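Local coordinates for protein FAD dependent oxidoreductase (PDB 6PXS) that binds FAD and oxidises iminodiacetate as the iminodiacetate oxidase IdaA, a member of the DadA oxidoreductase family, at residues 29-34 with 170-175; 130-135 with 241-246. All coordinates share one frame; numbering follows the deposited sequence.

Contact 1: residues 29-34 with 170-175; sequences IDQNHP and LRNDYV. With FAD (flavin-adenine dinucleotide), chain E.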
# COMPACT_ATOMS: atom_id res chain seq x y z
N ILE A 29 -19.44 3.00 18.57
CA ILE A 29 -18.04 2.65 18.81
C ILE A 29 -17.66 1.54 17.83
O ILE A 29 -18.39 0.55 17.70
CB ILE A 29 -17.81 2.19 20.26
CG1 ILE A 29 -18.28 3.28 21.23
CG2 ILE A 29 -16.33 1.87 20.48
CD1 ILE A 29 -18.24 2.87 22.69
N ASP A 30 -16.53 1.71 17.16
CA ASP A 30 -16.10 0.76 16.14
C ASP A 30 -14.58 0.75 16.07
O ASP A 30 -13.96 1.79 15.80
CB ASP A 30 -16.69 1.12 14.77
CG ASP A 30 -16.24 0.17 13.67
OD1 ASP A 30 -16.68 -1.00 13.67
OD2 ASP A 30 -15.45 0.60 12.81
N GLN A 31 -13.98 -0.41 16.32
CA GLN A 31 -12.53 -0.53 16.28
C GLN A 31 -12.00 -0.54 14.85
O GLN A 31 -10.86 -0.12 14.61
CB GLN A 31 -12.09 -1.80 17.01
CG GLN A 31 -10.60 -2.10 16.99
CD GLN A 31 -9.79 -1.10 17.79
OE1 GLN A 31 -9.92 0.11 17.61
NE2 GLN A 31 -8.94 -1.60 18.68
N ASN A 32 -12.81 -0.99 13.89
CA ASN A 32 -12.37 -1.15 12.51
C ASN A 32 -11.25 -2.19 12.42
O ASN A 32 -10.17 -1.92 11.89
CB ASN A 32 -11.93 0.18 11.90
CG ASN A 32 -11.85 0.14 10.39
OD1 ASN A 32 -12.76 0.57 9.69
ND2 ASN A 32 -10.74 -0.39 9.87
N HIS A 33 -11.51 -3.38 12.95
CA HIS A 33 -10.55 -4.47 12.93
C HIS A 33 -10.06 -4.72 11.51
O HIS A 33 -10.80 -4.45 10.55
CB HIS A 33 -11.17 -5.76 13.48
CG HIS A 33 -11.22 -5.82 14.98
ND1 HIS A 33 -12.27 -5.32 15.71
CD2 HIS A 33 -10.35 -6.34 15.88
CE1 HIS A 33 -12.05 -5.52 17.00
NE2 HIS A 33 -10.89 -6.14 17.12
N PRO A 34 -8.84 -5.21 11.32
CA PRO A 34 -8.44 -5.69 10.00
C PRO A 34 -9.33 -6.84 9.55
O PRO A 34 -9.61 -7.77 10.32
CB PRO A 34 -6.99 -6.13 10.20
CG PRO A 34 -6.52 -5.36 11.38
CD PRO A 34 -7.72 -5.23 12.27
N LEU A 170 -19.47 9.01 16.66
CA LEU A 170 -18.67 7.89 16.17
C LEU A 170 -17.26 8.02 16.73
O LEU A 170 -16.67 9.11 16.71
CB LEU A 170 -18.63 7.87 14.64
CG LEU A 170 -17.75 6.80 13.99
CD1 LEU A 170 -18.19 5.41 14.39
CD2 LEU A 170 -17.77 6.96 12.48
N ARG A 171 -16.72 6.90 17.21
CA ARG A 171 -15.42 6.89 17.86
C ARG A 171 -14.72 5.57 17.57
O ARG A 171 -15.37 4.53 17.43
CB ARG A 171 -15.56 7.11 19.37
CG ARG A 171 -14.33 6.73 20.19
CD ARG A 171 -14.41 7.31 21.60
NE ARG A 171 -15.66 6.96 22.28
CZ ARG A 171 -15.81 5.92 23.10
NH1 ARG A 171 -14.79 5.10 23.36
NH2 ARG A 171 -16.99 5.69 23.67
N ASN A 172 -13.40 5.62 17.47
CA ASN A 172 -12.57 4.44 17.25
C ASN A 172 -12.07 3.97 18.61
O ASN A 172 -11.24 4.65 19.23
CB ASN A 172 -11.42 4.74 16.30
CG ASN A 172 -10.69 3.49 15.84
OD1 ASN A 172 -9.62 3.16 16.34
ND2 ASN A 172 -11.28 2.79 14.88
N ASP A 173 -12.56 2.83 19.06
CA ASP A 173 -12.23 2.33 20.39
C ASP A 173 -12.62 0.87 20.47
O ASP A 173 -13.41 0.37 19.67
CB ASP A 173 -12.93 3.15 21.48
CG ASP A 173 -12.30 2.98 22.84
OD1 ASP A 173 -11.28 2.27 22.94
OD2 ASP A 173 -12.82 3.56 23.82
N TYR A 174 -12.05 0.18 21.46
CA TYR A 174 -12.35 -1.22 21.73
C TYR A 174 -13.00 -1.31 23.10
O TYR A 174 -12.38 -0.94 24.10
CB TYR A 174 -11.08 -2.08 21.67
CG TYR A 174 -11.34 -3.57 21.73
CD1 TYR A 174 -11.73 -4.28 20.60
CD2 TYR A 174 -11.19 -4.28 22.92
CE1 TYR A 174 -11.97 -5.64 20.65
CE2 TYR A 174 -11.42 -5.64 22.98
CZ TYR A 174 -11.81 -6.32 21.84
OH TYR A 174 -12.05 -7.67 21.90
N VAL A 175 -14.23 -1.80 23.14
CA VAL A 175 -15.00 -1.89 24.37
C VAL A 175 -15.27 -3.36 24.67
O VAL A 175 -15.06 -4.25 23.84
CB VAL A 175 -16.33 -1.11 24.29
CG1 VAL A 175 -16.05 0.36 24.03
CG2 VAL A 175 -17.24 -1.69 23.21
PA FAD E . -18.53 -6.14 10.09
O1A FAD E . -17.27 -6.92 10.17
O2A FAD E . -18.67 -5.32 8.80
O5B FAD E . -18.72 -5.20 11.33
C5B FAD E . -18.12 -5.51 12.60
C4B FAD E . -17.52 -4.25 13.17
O4B FAD E . -17.53 -4.31 14.62
C3B FAD E . -16.06 -4.00 12.77
O3B FAD E . -15.85 -2.62 12.50
C2B FAD E . -15.29 -4.45 14.01
O2B FAD E . -14.03 -3.80 14.13
C1B FAD E . -16.25 -4.01 15.11
N9A FAD E . -16.06 -4.70 16.38
C8A FAD E . -16.10 -6.05 16.62
N7A FAD E . -15.89 -6.38 17.87
C5A FAD E . -15.71 -5.16 18.51
C6A FAD E . -15.46 -4.81 19.85
N6A FAD E . -15.33 -5.70 20.83
N1A FAD E . -15.33 -3.50 20.14
C2A FAD E . -15.45 -2.60 19.16
N3A FAD E . -15.69 -2.81 17.87
C4A FAD E . -15.81 -4.11 17.60
N1 FAD E . -22.95 -9.77 1.18
C2 FAD E . -23.86 -9.54 0.19
O2 FAD E . -25.05 -9.31 0.44
N3 FAD E . -23.46 -9.57 -1.13
C4 FAD E . -22.18 -9.81 -1.58
O4 FAD E . -21.93 -9.81 -2.79
C4X FAD E . -21.22 -10.06 -0.52
N5 FAD E . -19.98 -10.30 -0.86
C5X FAD E . -19.07 -10.53 0.16
C6 FAD E . -17.74 -10.79 -0.19
C7 FAD E . -16.78 -11.03 0.79
C7M FAD E . -15.36 -11.30 0.38
C8 FAD E . -17.15 -11.01 2.15
C8M FAD E . -16.13 -11.27 3.23
C9 FAD E . -18.47 -10.75 2.49
C9A FAD E . -19.43 -10.51 1.51
N10 FAD E . -20.78 -10.24 1.83
C10 FAD E . -21.70 -10.02 0.84
C1' FAD E . -21.23 -10.23 3.23
C2' FAD E . -21.09 -8.86 3.89
O2' FAD E . -19.87 -8.23 3.48
C3' FAD E . -21.07 -9.04 5.41
O3' FAD E . -22.05 -10.00 5.78
C4' FAD E . -21.34 -7.76 6.20
O4' FAD E . -20.38 -6.77 5.83
C5' FAD E . -21.29 -8.01 7.70
O5' FAD E . -21.45 -6.76 8.40
P FAD E . -21.30 -6.68 9.96
O1P FAD E . -22.17 -7.76 10.60
O2P FAD E . -21.51 -5.30 10.47
O3P FAD E . -19.78 -7.11 10.18
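Ile29 turns CG1 anti to its carbonyl carbon (chi1 -56°), placing CG1 over a face of the Arg171 guanidinium, while CG2 lies 3.8 Å from Asp173 CB. In Asn172, CG is anti to the backbone N (chi1 -169°), which directs it toward 29-34, and ND2 makes a weak hydrogen bond of 3.0 Å to Gln31 O. At the tip of Ile29, CD1 packs 3.6 Å from Val175 CG1. Ile29 and Arg171 form a parallel beta bridge, and Asp30 N gives a hydrogen bond of 3.1 Å to Arg171 O. Arg171 is steadied from its rim: NH1 forms a salt bridge with Asp173, whose OD2 lies in the guanidinium plane, and NH2 forms another with Glu27. The other end of the Asn172 amide looks out of the contact: OD1 accepts from Tyr273 N of a second subunit.

These residues close round the adenosine of FAD where strand 26-29 ends, as expected of a Rossmann-type fold. His33 and Tyr174 meet rim to rim, their centroids 5.7 Å apart, beside the ribose and the adenine. Asp30 faces FAD O3B, although the modelled spacing is doubtful, and its OD1 accepts from Ala8 N. The adenine is met by two weak bonds, at N3A from Gln31 N and from N6A to Val175 O. FAD O2B is gripped twice by one residue: His33 N donates to it over 2.8 Å at 179°, and His33 ND1 bonds it as well. The chemistry implies that strand pairing here also shapes a nucleotide pocket, probably holding the ribose more firmly than the adenine, whose bonds are weak.

Contact 2: residues 130-135 with 241-246; sequences RLFPPL and PVVLPM
Phe132 comes up against Pro241 and Val243, and its side chain can be followed outward atom by atom. CB stands back, 4.5 Å from Pro241 CD. CG is the first ring atom in close touch, 3.9 Å from Val243 CG2. On one edge, CD2 meets Pro241 CD, which lies in the ring plane at 3.8 Å, and CE2 then passes 3.3 Å from Pro241 O. CD1 and CE1, on the far side of the ring from Pro241, keep to the same Val243 methyl, CD1 at 4.2 Å from CG2. At the tip, CZ lies 4.3 Å from Val243 CG2, which sits over the centre of the ring, 3.9 Å from the centroid and only 11° off the normal, a CH-pi contact. Val243 can present it since CG1 is anti to its backbone N (chi1 -177°) and CG2 anti to the carbonyl carbon; CG1 in turn lies 4.4 Å from Leu135 CD2. Leu131 CB adds a touch on Pro241 CG.

A type I turn from Phe132 to Leu135, closed by Leu135 N to Phe132 O, brings both residues to the same neighbour just after helix 127-131. Trp240 and Met251 also pack on Phe132. An alanine in place of Phe132 would probably open a gap beside Val243 CG2 and leave Pro241 CD without its aromatic edge. The chemistry is thus that of apolar packing: across the two segments, dispersion and one CH-pi contact join the turn to strand 242-244, one of the two outermost strands of its sheet within the chain.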
# COMPACT_ATOMS: atom_id res chain seq x y z
N ARG A 130 -23.23 -10.05 -25.17
CA ARG A 130 -23.57 -8.72 -25.67
C ARG A 130 -23.73 -7.73 -24.54
O ARG A 130 -23.55 -6.52 -24.74
CB ARG A 130 -24.86 -8.80 -26.50
CG ARG A 130 -25.23 -7.50 -27.20
CD ARG A 130 -26.57 -7.63 -27.93
NE ARG A 130 -27.68 -7.89 -27.01
CZ ARG A 130 -28.33 -6.96 -26.32
NH1 ARG A 130 -28.00 -5.68 -26.43
NH2 ARG A 130 -29.32 -7.31 -25.51
N LEU A 131 -24.06 -8.21 -23.34
CA LEU A 131 -24.20 -7.36 -22.16
C LEU A 131 -22.95 -7.35 -21.29
O LEU A 131 -22.69 -6.35 -20.61
CB LEU A 131 -25.40 -7.82 -21.32
CG LEU A 131 -26.76 -7.72 -22.01
CD1 LEU A 131 -27.81 -8.50 -21.23
CD2 LEU A 131 -27.19 -6.27 -22.16
N PHE A 132 -22.19 -8.44 -21.28
CA PHE A 132 -20.95 -8.55 -20.52
C PHE A 132 -19.87 -9.03 -21.49
O PHE A 132 -19.58 -10.23 -21.58
CB PHE A 132 -21.11 -9.50 -19.33
CG PHE A 132 -20.26 -9.15 -18.14
CD1 PHE A 132 -18.99 -9.68 -17.99
CD2 PHE A 132 -20.74 -8.28 -17.16
CE1 PHE A 132 -18.21 -9.35 -16.90
CE2 PHE A 132 -19.96 -7.96 -16.07
CZ PHE A 132 -18.69 -8.49 -15.94
N PRO A 133 -19.26 -8.11 -22.23
CA PRO A 133 -18.39 -8.49 -23.36
C PRO A 133 -17.38 -9.57 -23.00
O PRO A 133 -17.22 -10.53 -23.76
CB PRO A 133 -17.70 -7.17 -23.73
CG PRO A 133 -18.69 -6.13 -23.35
CD PRO A 133 -19.40 -6.65 -22.12
N PRO A 134 -16.66 -9.45 -21.88
CA PRO A 134 -15.60 -10.44 -21.61
C PRO A 134 -16.08 -11.87 -21.46
O PRO A 134 -15.24 -12.78 -21.41
CB PRO A 134 -14.96 -9.93 -20.31
CG PRO A 134 -15.93 -8.99 -19.72
CD PRO A 134 -16.67 -8.38 -20.86
N LEU A 135 -17.39 -12.12 -21.40
CA LEU A 135 -17.89 -13.48 -21.29
C LEU A 135 -17.63 -14.27 -22.58
O LEU A 135 -17.33 -13.70 -23.64
CB LEU A 135 -19.39 -13.49 -20.99
CG LEU A 135 -19.83 -13.09 -19.59
CD1 LEU A 135 -21.35 -13.13 -19.49
CD2 LEU A 135 -19.21 -14.00 -18.53
N PRO A 241 -24.08 -5.86 -16.38
CA PRO A 241 -24.90 -6.50 -15.34
C PRO A 241 -24.03 -7.31 -14.38
O PRO A 241 -22.81 -7.38 -14.49
CB PRO A 241 -25.83 -7.40 -16.15
CG PRO A 241 -25.00 -7.81 -17.32
CD PRO A 241 -24.14 -6.61 -17.65
N VAL A 242 -24.71 -7.93 -13.42
CA VAL A 242 -24.07 -8.88 -12.52
C VAL A 242 -24.06 -10.25 -13.18
O VAL A 242 -24.90 -10.56 -14.03
CB VAL A 242 -24.82 -8.92 -11.17
CG1 VAL A 242 -24.18 -9.92 -10.22
CG2 VAL A 242 -24.86 -7.53 -10.54
N VAL A 243 -23.08 -11.07 -12.81
CA VAL A 243 -22.94 -12.42 -13.35
C VAL A 243 -22.93 -13.40 -12.19
O VAL A 243 -22.19 -13.21 -11.21
CB VAL A 243 -21.66 -12.57 -14.20
CG1 VAL A 243 -21.57 -13.96 -14.79
CG2 VAL A 243 -21.62 -11.51 -15.29
N LEU A 244 -23.75 -14.44 -12.29
CA LEU A 244 -23.91 -15.45 -11.24
C LEU A 244 -23.74 -16.83 -11.86
O LEU A 244 -24.72 -17.46 -12.28
CB LEU A 244 -25.27 -15.33 -10.55
CG LEU A 244 -25.62 -13.95 -10.00
CD1 LEU A 244 -27.03 -13.95 -9.42
CD2 LEU A 244 -24.62 -13.51 -8.95
N PRO A 245 -22.51 -17.34 -11.95
CA PRO A 245 -22.29 -18.67 -12.54
C PRO A 245 -22.80 -19.82 -11.68
O PRO A 245 -22.64 -20.98 -12.10
CB PRO A 245 -20.76 -18.73 -12.70
CG PRO A 245 -20.23 -17.76 -11.71
CD PRO A 245 -21.24 -16.67 -11.60
N MET A 246 -23.38 -19.55 -10.52
CA MET A 246 -23.99 -20.60 -9.69
C MET A 246 -22.98 -21.69 -9.35
O MET A 246 -23.28 -22.88 -9.41
CB MET A 246 -25.21 -21.20 -10.39
CG MET A 246 -26.30 -20.18 -10.72
SD MET A 246 -26.89 -19.29 -9.27
CE MET A 246 -27.39 -20.65 -8.21

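The two contacts illustrate how distant pairings interleave in one chain: the segments come in the order 29-34, 130-135, 170-175, 241-246, so contact 2 begins before contact 1 has closed. Their centres are 38 Å apart, their nearest atoms about 25 Å, and they lie on opposite sides of the chain's centre. Contact 1 belongs to the largely parallel sheet that includes strands 3-6, 26-29 and 169-171, at the adenosine end of FAD. Contact 2 involves the separate mixed sheet of strands 90-93 and 242-244, with the side chain of Val243 about 12 Å from FAD. The chain thus passes back and forth between the nucleotide-binding part and a second sheet region of the fold.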